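Local coordinates for protein proteolytically activated form of PPO4 Tyrosinase (Agaricus bisporus var. bisporus H97, PDB 4OUA) that uses a pair of copper ions to hydroxylate monophenols and oxidise the resulting o-diphenols to o-quinones, very probably the first step of melanin synthesis, at residues Ala4-Leu16 / Thr344-Lys356. Residues are numbered along the deposited sequence; the frame is centred on the assembly and turned at random.
Sequences ATVGPTGGVKNRL and TALLNYSYPDFDK
R15 and Y349 form a cation-pi stack. The guanidinium lies over one ring face with CZ 3.5 Å from the centroid and the planes 7° apart, while T344 CB sits over the rim of the opposite face. Arginine suits this place as a flat cation able to stack and pair at once: its extended chain reaches the tyrosine, and NH2 bridges to E98 on helix 86-109.

Hydrogen bonds join the backbones as a short parallel pair, 13-14 with 349-350. R15 N to S350 O is nearly straight (2.8 Å, 164°), whereas K13 N to N348 O and S350 N to K13 O are weak. N14 ND2 meets the syn lone pair of D355 OD1 at 2.9 Å; an amide suits, offering an N-H to the acid. N348 packs its amide against G11, ND2 bonding weakly to P8 O. R15 NH1 adds a weak bond to Y351 OH.

Apolar contact is slight: V12 CG2 rests 4.1 Å from A345 CB.

Both tyrosine hydroxyls bond to D286 on helix 277-295, so a leucine in place of Y349 would probably cost the guanidinium its aromatic platform and D286 one hydroxyl partner. The chemistry implies a polar junction around one buried, paired cation, tying both segments to helices carrying copper ligands H90 and H282.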
loop_
_atom_site.group_PDB
_atom_site.type_symbol
_atom_site.label_atom_id
_atom_site.label_comp_id
_atom_site.label_asym_id
_atom_site.label_seq_id
_atom_site.Cartn_x
_atom_site.Cartn_y
_atom_site.Cartn_z
ATOM N N ALA A 4 -1.326 15.633 10.212
ATOM C CA ALA A 4 -0.545 14.589 10.867
ATOM C C ALA A 4 -1.110 13.202 10.577
ATOM O O ALA A 4 -2.324 13.026 10.475
ATOM C CB ALA A 4 -0.490 14.834 12.366
ATOM N N THR A 5 -0.223 12.220 10.441
ATOM C CA THR A 5 -0.636 10.843 10.187
ATOM C C THR A 5 -0.892 10.105 11.496
ATOM O O THR A 5 0.019 9.516 12.077
ATOM C CB THR A 5 0.420 10.074 9.368
ATOM O OG1 THR A 5 0.597 10.707 8.096
ATOM C CG2 THR A 5 -0.021 8.638 9.153
ATOM N N VAL A 6 -2.139 10.141 11.952
ATOM C CA VAL A 6 -2.511 9.540 13.229
ATOM C C VAL A 6 -3.195 8.190 13.051
ATOM O O VAL A 6 -3.420 7.467 14.022
ATOM C CB VAL A 6 -3.443 10.466 14.028
ATOM C CG1 VAL A 6 -2.692 11.709 14.484
ATOM C CG2 VAL A 6 -4.658 10.842 13.191
ATOM N N GLY A 7 -3.526 7.856 11.808
ATOM C CA GLY A 7 -4.178 6.595 11.508
ATOM C C GLY A 7 -5.684 6.686 11.640
ATOM O O GLY A 7 -6.212 7.724 12.039
ATOM N N PRO A 8 -6.387 5.593 11.312
ATOM C CA PRO A 8 -7.853 5.548 11.350
ATOM C C PRO A 8 -8.404 5.627 12.770
ATOM O O PRO A 8 -7.640 5.746 13.724
ATOM C CB PRO A 8 -8.177 4.192 10.714
ATOM C CG PRO A 8 -6.978 3.358 10.999
ATOM C CD PRO A 8 -5.806 4.297 10.918
ATOM N N THR A 9 -9.724 5.559 12.900
ATOM C CA THR A 9 -10.365 5.630 14.205
ATOM C C THR A 9 -11.282 4.433 14.427
ATOM O O THR A 9 -11.591 3.697 13.491
ATOM C CB THR A 9 -11.180 6.926 14.363
ATOM O OG1 THR A 9 -11.609 7.060 15.723
ATOM C CG2 THR A 9 -12.396 6.905 13.450
ATOM N N GLY A 10 -11.712 4.241 15.670
ATOM C CA GLY A 10 -12.641 3.175 15.998
ATOM C C GLY A 10 -11.974 1.939 16.569
ATOM O O GLY A 10 -12.466 0.824 16.391
ATOM N N GLY A 11 -10.854 2.134 17.259
ATOM C CA GLY A 11 -10.135 1.032 17.871
ATOM C C GLY A 11 -9.292 0.257 16.875
ATOM O O GLY A 11 -9.135 0.672 15.727
ATOM N N VAL A 12 -8.749 -0.873 17.315
ATOM C CA VAL A 12 -7.906 -1.695 16.454
ATOM C C VAL A 12 -8.727 -2.710 15.664
ATOM O O VAL A 12 -9.200 -3.704 16.214
ATOM C CB VAL A 12 -6.829 -2.444 17.262
ATOM C CG1 VAL A 12 -6.079 -3.418 16.369
ATOM C CG2 VAL A 12 -5.869 -1.457 17.905
ATOM N N LYS A 13 -8.890 -2.449 14.371
ATOM C CA LYS A 13 -9.612 -3.359 13.489
ATOM C C LYS A 13 -8.668 -4.012 12.484
ATOM O O LYS A 13 -7.561 -3.526 12.250
ATOM C CB LYS A 13 -10.735 -2.622 12.757
ATOM C CG LYS A 13 -11.865 -2.165 13.662
ATOM C CD LYS A 13 -12.448 -3.332 14.442
ATOM C CE LYS A 13 -13.623 -2.889 15.298
ATOM N NZ LYS A 13 -13.255 -1.774 16.215
ATOM N N ASN A 14 -9.113 -5.113 11.890
ATOM C CA ASN A 14 -8.279 -5.861 10.960
ATOM C C ASN A 14 -8.396 -5.391 9.518
ATOM O O ASN A 14 -9.475 -5.022 9.052
ATOM C CB ASN A 14 -8.618 -7.353 11.025
ATOM C CG ASN A 14 -8.041 -8.027 12.249
ATOM O OD1 ASN A 14 -7.087 -7.535 12.849
ATOM N ND2 ASN A 14 -8.615 -9.165 12.623
ATOM N N ARG A 15 -7.267 -5.402 8.819
ATOM C CA ARG A 15 -7.262 -5.237 7.377
ATOM C C ARG A 15 -7.569 -6.591 6.754
ATOM O O ARG A 15 -6.779 -7.527 6.868
ATOM C CB ARG A 15 -5.917 -4.700 6.893
ATOM C CG ARG A 15 -5.559 -3.341 7.469
ATOM C CD ARG A 15 -4.178 -2.892 7.023
ATOM N NE ARG A 15 -3.881 -1.535 7.468
ATOM C CZ ARG A 15 -2.711 -0.933 7.292
ATOM N NH1 ARG A 15 -1.721 -1.571 6.684
ATOM N NH2 ARG A 15 -2.528 0.305 7.730
ATOM N N LEU A 16 -8.726 -6.700 6.113
ATOM C CA LEU A 16 -9.186 -7.984 5.601
ATOM C C LEU A 16 -8.493 -8.375 4.301
ATOM O O LEU A 16 -7.981 -7.525 3.575
ATOM C CB LEU A 16 -10.700 -7.957 5.388
ATOM C CG LEU A 16 -11.553 -7.609 6.608
ATOM C CD1 LEU A 16 -13.031 -7.714 6.270
ATOM C CD2 LEU A 16 -11.202 -8.505 7.781
ATOM N N THR A 344 1.605 -2.007 15.372
ATOM C CA THR A 344 0.593 -1.499 14.451
ATOM C C THR A 344 -0.656 -1.018 15.188
ATOM O O THR A 344 -1.502 -0.335 14.611
ATOM C CB THR A 344 0.183 -2.569 13.415
ATOM O OG1 THR A 344 -0.482 -3.653 14.075
ATOM C CG2 THR A 344 1.406 -3.096 12.678
ATOM N N ALA A 345 -0.766 -1.375 16.463
ATOM C CA ALA A 345 -1.911 -0.972 17.269
ATOM C C ALA A 345 -1.941 0.543 17.456
ATOM O O ALA A 345 -3.003 1.128 17.678
ATOM C CB ALA A 345 -1.882 -1.676 18.616
ATOM N N LEU A 346 -0.773 1.171 17.362
ATOM C CA LEU A 346 -0.669 2.622 17.480
ATOM C C LEU A 346 -1.376 3.313 16.324
ATOM O O LEU A 346 -1.704 4.497 16.400
ATOM C CB LEU A 346 0.796 3.058 17.530
ATOM C CG LEU A 346 1.335 3.499 18.891
ATOM C CD1 LEU A 346 1.214 2.377 19.912
ATOM C CD2 LEU A 346 2.777 3.965 18.768
ATOM N N LEU A 347 -1.602 2.562 15.252
ATOM C CA LEU A 347 -2.272 3.088 14.072
ATOM C C LEU A 347 -3.638 2.435 13.898
ATOM O O LEU A 347 -4.237 2.497 12.825
ATOM C CB LEU A 347 -1.405 2.874 12.831
ATOM C CG LEU A 347 -0.065 3.613 12.863
ATOM C CD1 LEU A 347 0.886 3.069 11.809
ATOM C CD2 LEU A 347 -0.278 5.109 12.675
ATOM N N ASN A 348 -4.117 1.807 14.967
ATOM C CA ASN A 348 -5.460 1.238 15.010
ATOM C C ASN A 348 -5.745 0.203 13.927
ATOM O O ASN A 348 -6.840 0.175 13.364
ATOM C CB ASN A 348 -6.501 2.357 14.925
ATOM C CG ASN A 348 -7.035 2.757 16.284
ATOM O OD1 ASN A 348 -6.532 2.312 17.316
ATOM N ND2 ASN A 348 -8.064 3.598 16.294
ATOM N N TYR A 349 -4.771 -0.652 13.639
ATOM C CA TYR A 349 -4.996 -1.723 12.678
ATOM C C TYR A 349 -4.226 -2.987 13.037
ATOM O O TYR A 349 -3.373 -2.983 13.923
ATOM C CB TYR A 349 -4.628 -1.262 11.263
ATOM C CG TYR A 349 -3.145 -1.243 10.962
ATOM C CD1 TYR A 349 -2.525 -2.335 10.371
ATOM C CD2 TYR A 349 -2.372 -0.127 11.249
ATOM C CE1 TYR A 349 -1.173 -2.323 10.087
ATOM C CE2 TYR A 349 -1.019 -0.104 10.967
ATOM C CZ TYR A 349 -0.426 -1.205 10.385
ATOM O OH TYR A 349 0.921 -1.188 10.102
ATOM N N SER A 350 -4.547 -4.070 12.338
ATOM C CA SER A 350 -3.897 -5.356 12.542
ATOM C C SER A 350 -4.327 -6.320 11.444
ATOM O O SER A 350 -5.085 -5.947 10.548
ATOM C CB SER A 350 -4.234 -5.927 13.920
ATOM O OG SER A 350 -3.635 -7.198 14.105
ATOM N N TYR A 351 -3.850 -7.558 11.515
ATOM C CA TYR A 351 -4.176 -8.544 10.491
ATOM C C TYR A 351 -4.817 -9.781 11.104
ATOM O O TYR A 351 -4.481 -10.172 12.222
ATOM C CB TYR A 351 -2.924 -8.919 9.696
ATOM C CG TYR A 351 -2.283 -7.729 9.022
ATOM C CD1 TYR A 351 -2.701 -7.309 7.767
ATOM C CD2 TYR A 351 -1.272 -7.013 9.647
ATOM C CE1 TYR A 351 -2.126 -6.215 7.150
ATOM C CE2 TYR A 351 -0.689 -5.917 9.038
ATOM C CZ TYR A 351 -1.121 -5.523 7.789
ATOM O OH TYR A 351 -0.546 -4.433 7.177
ATOM N N PRO A 352 -5.749 -10.398 10.366
ATOM C CA PRO A 352 -6.526 -11.553 10.827
ATOM C C PRO A 352 -5.671 -12.796 11.067
ATOM O O PRO A 352 -6.162 -13.773 11.636
ATOM C CB PRO A 352 -7.519 -11.787 9.682
ATOM C CG PRO A 352 -6.879 -11.175 8.491
ATOM C CD PRO A 352 -6.118 -9.993 8.999
ATOM N N ASP A 353 -4.412 -12.755 10.640
ATOM C CA ASP A 353 -3.493 -13.869 10.840
ATOM C C ASP A 353 -3.204 -14.099 12.320
ATOM O O ASP A 353 -2.760 -15.177 12.712
ATOM C CB ASP A 353 -2.181 -13.623 10.090
ATOM C CG ASP A 353 -2.401 -13.271 8.631
ATOM O OD1 ASP A 353 -2.602 -12.075 8.332
ATOM O OD2 ASP A 353 -2.371 -14.189 7.784
ATOM N N PHE A 354 -3.466 -13.083 13.138
ATOM C CA PHE A 354 -3.123 -13.129 14.554
ATOM C C PHE A 354 -4.333 -13.313 15.467
ATOM O O PHE A 354 -4.193 -13.306 16.690
ATOM C CB PHE A 354 -2.384 -11.851 14.957
ATOM C CG PHE A 354 -1.133 -11.597 14.167
ATOM C CD1 PHE A 354 0.049 -12.237 14.496
ATOM C CD2 PHE A 354 -1.138 -10.713 13.103
ATOM C CE1 PHE A 354 1.204 -12.004 13.774
ATOM C CE2 PHE A 354 0.014 -10.474 12.377
ATOM C CZ PHE A 354 1.186 -11.121 12.713
ATOM N N ASP A 355 -5.512 -13.482 14.876
ATOM C CA ASP A 355 -6.759 -13.490 15.642
ATOM C C ASP A 355 -6.823 -14.591 16.698
ATOM O O ASP A 355 -7.300 -14.362 17.811
ATOM C CB ASP A 355 -7.961 -13.617 14.699
ATOM C CG ASP A 355 -8.283 -12.315 13.983
ATOM O OD1 ASP A 355 -7.842 -11.244 14.456
ATOM O OD2 ASP A 355 -8.987 -12.362 12.950
ATOM N N LYS A 356 -6.341 -15.781 16.354
ATOM C CA LYS A 356 -6.422 -16.922 17.262
ATOM C C LYS A 356 -5.320 -16.921 18.321
ATOM O O LYS A 356 -5.266 -17.819 19.160
ATOM C CB LYS A 356 -6.377 -18.232 16.474
ATOM C CG LYS A 356 -7.744 -18.806 16.133
ATOM C CD LYS A 356 -8.506 -17.914 15.168
ATOM C CE LYS A 356 -9.871 -18.503 14.843
ATOM N NZ LYS A 356 -10.576 -17.739 13.774
#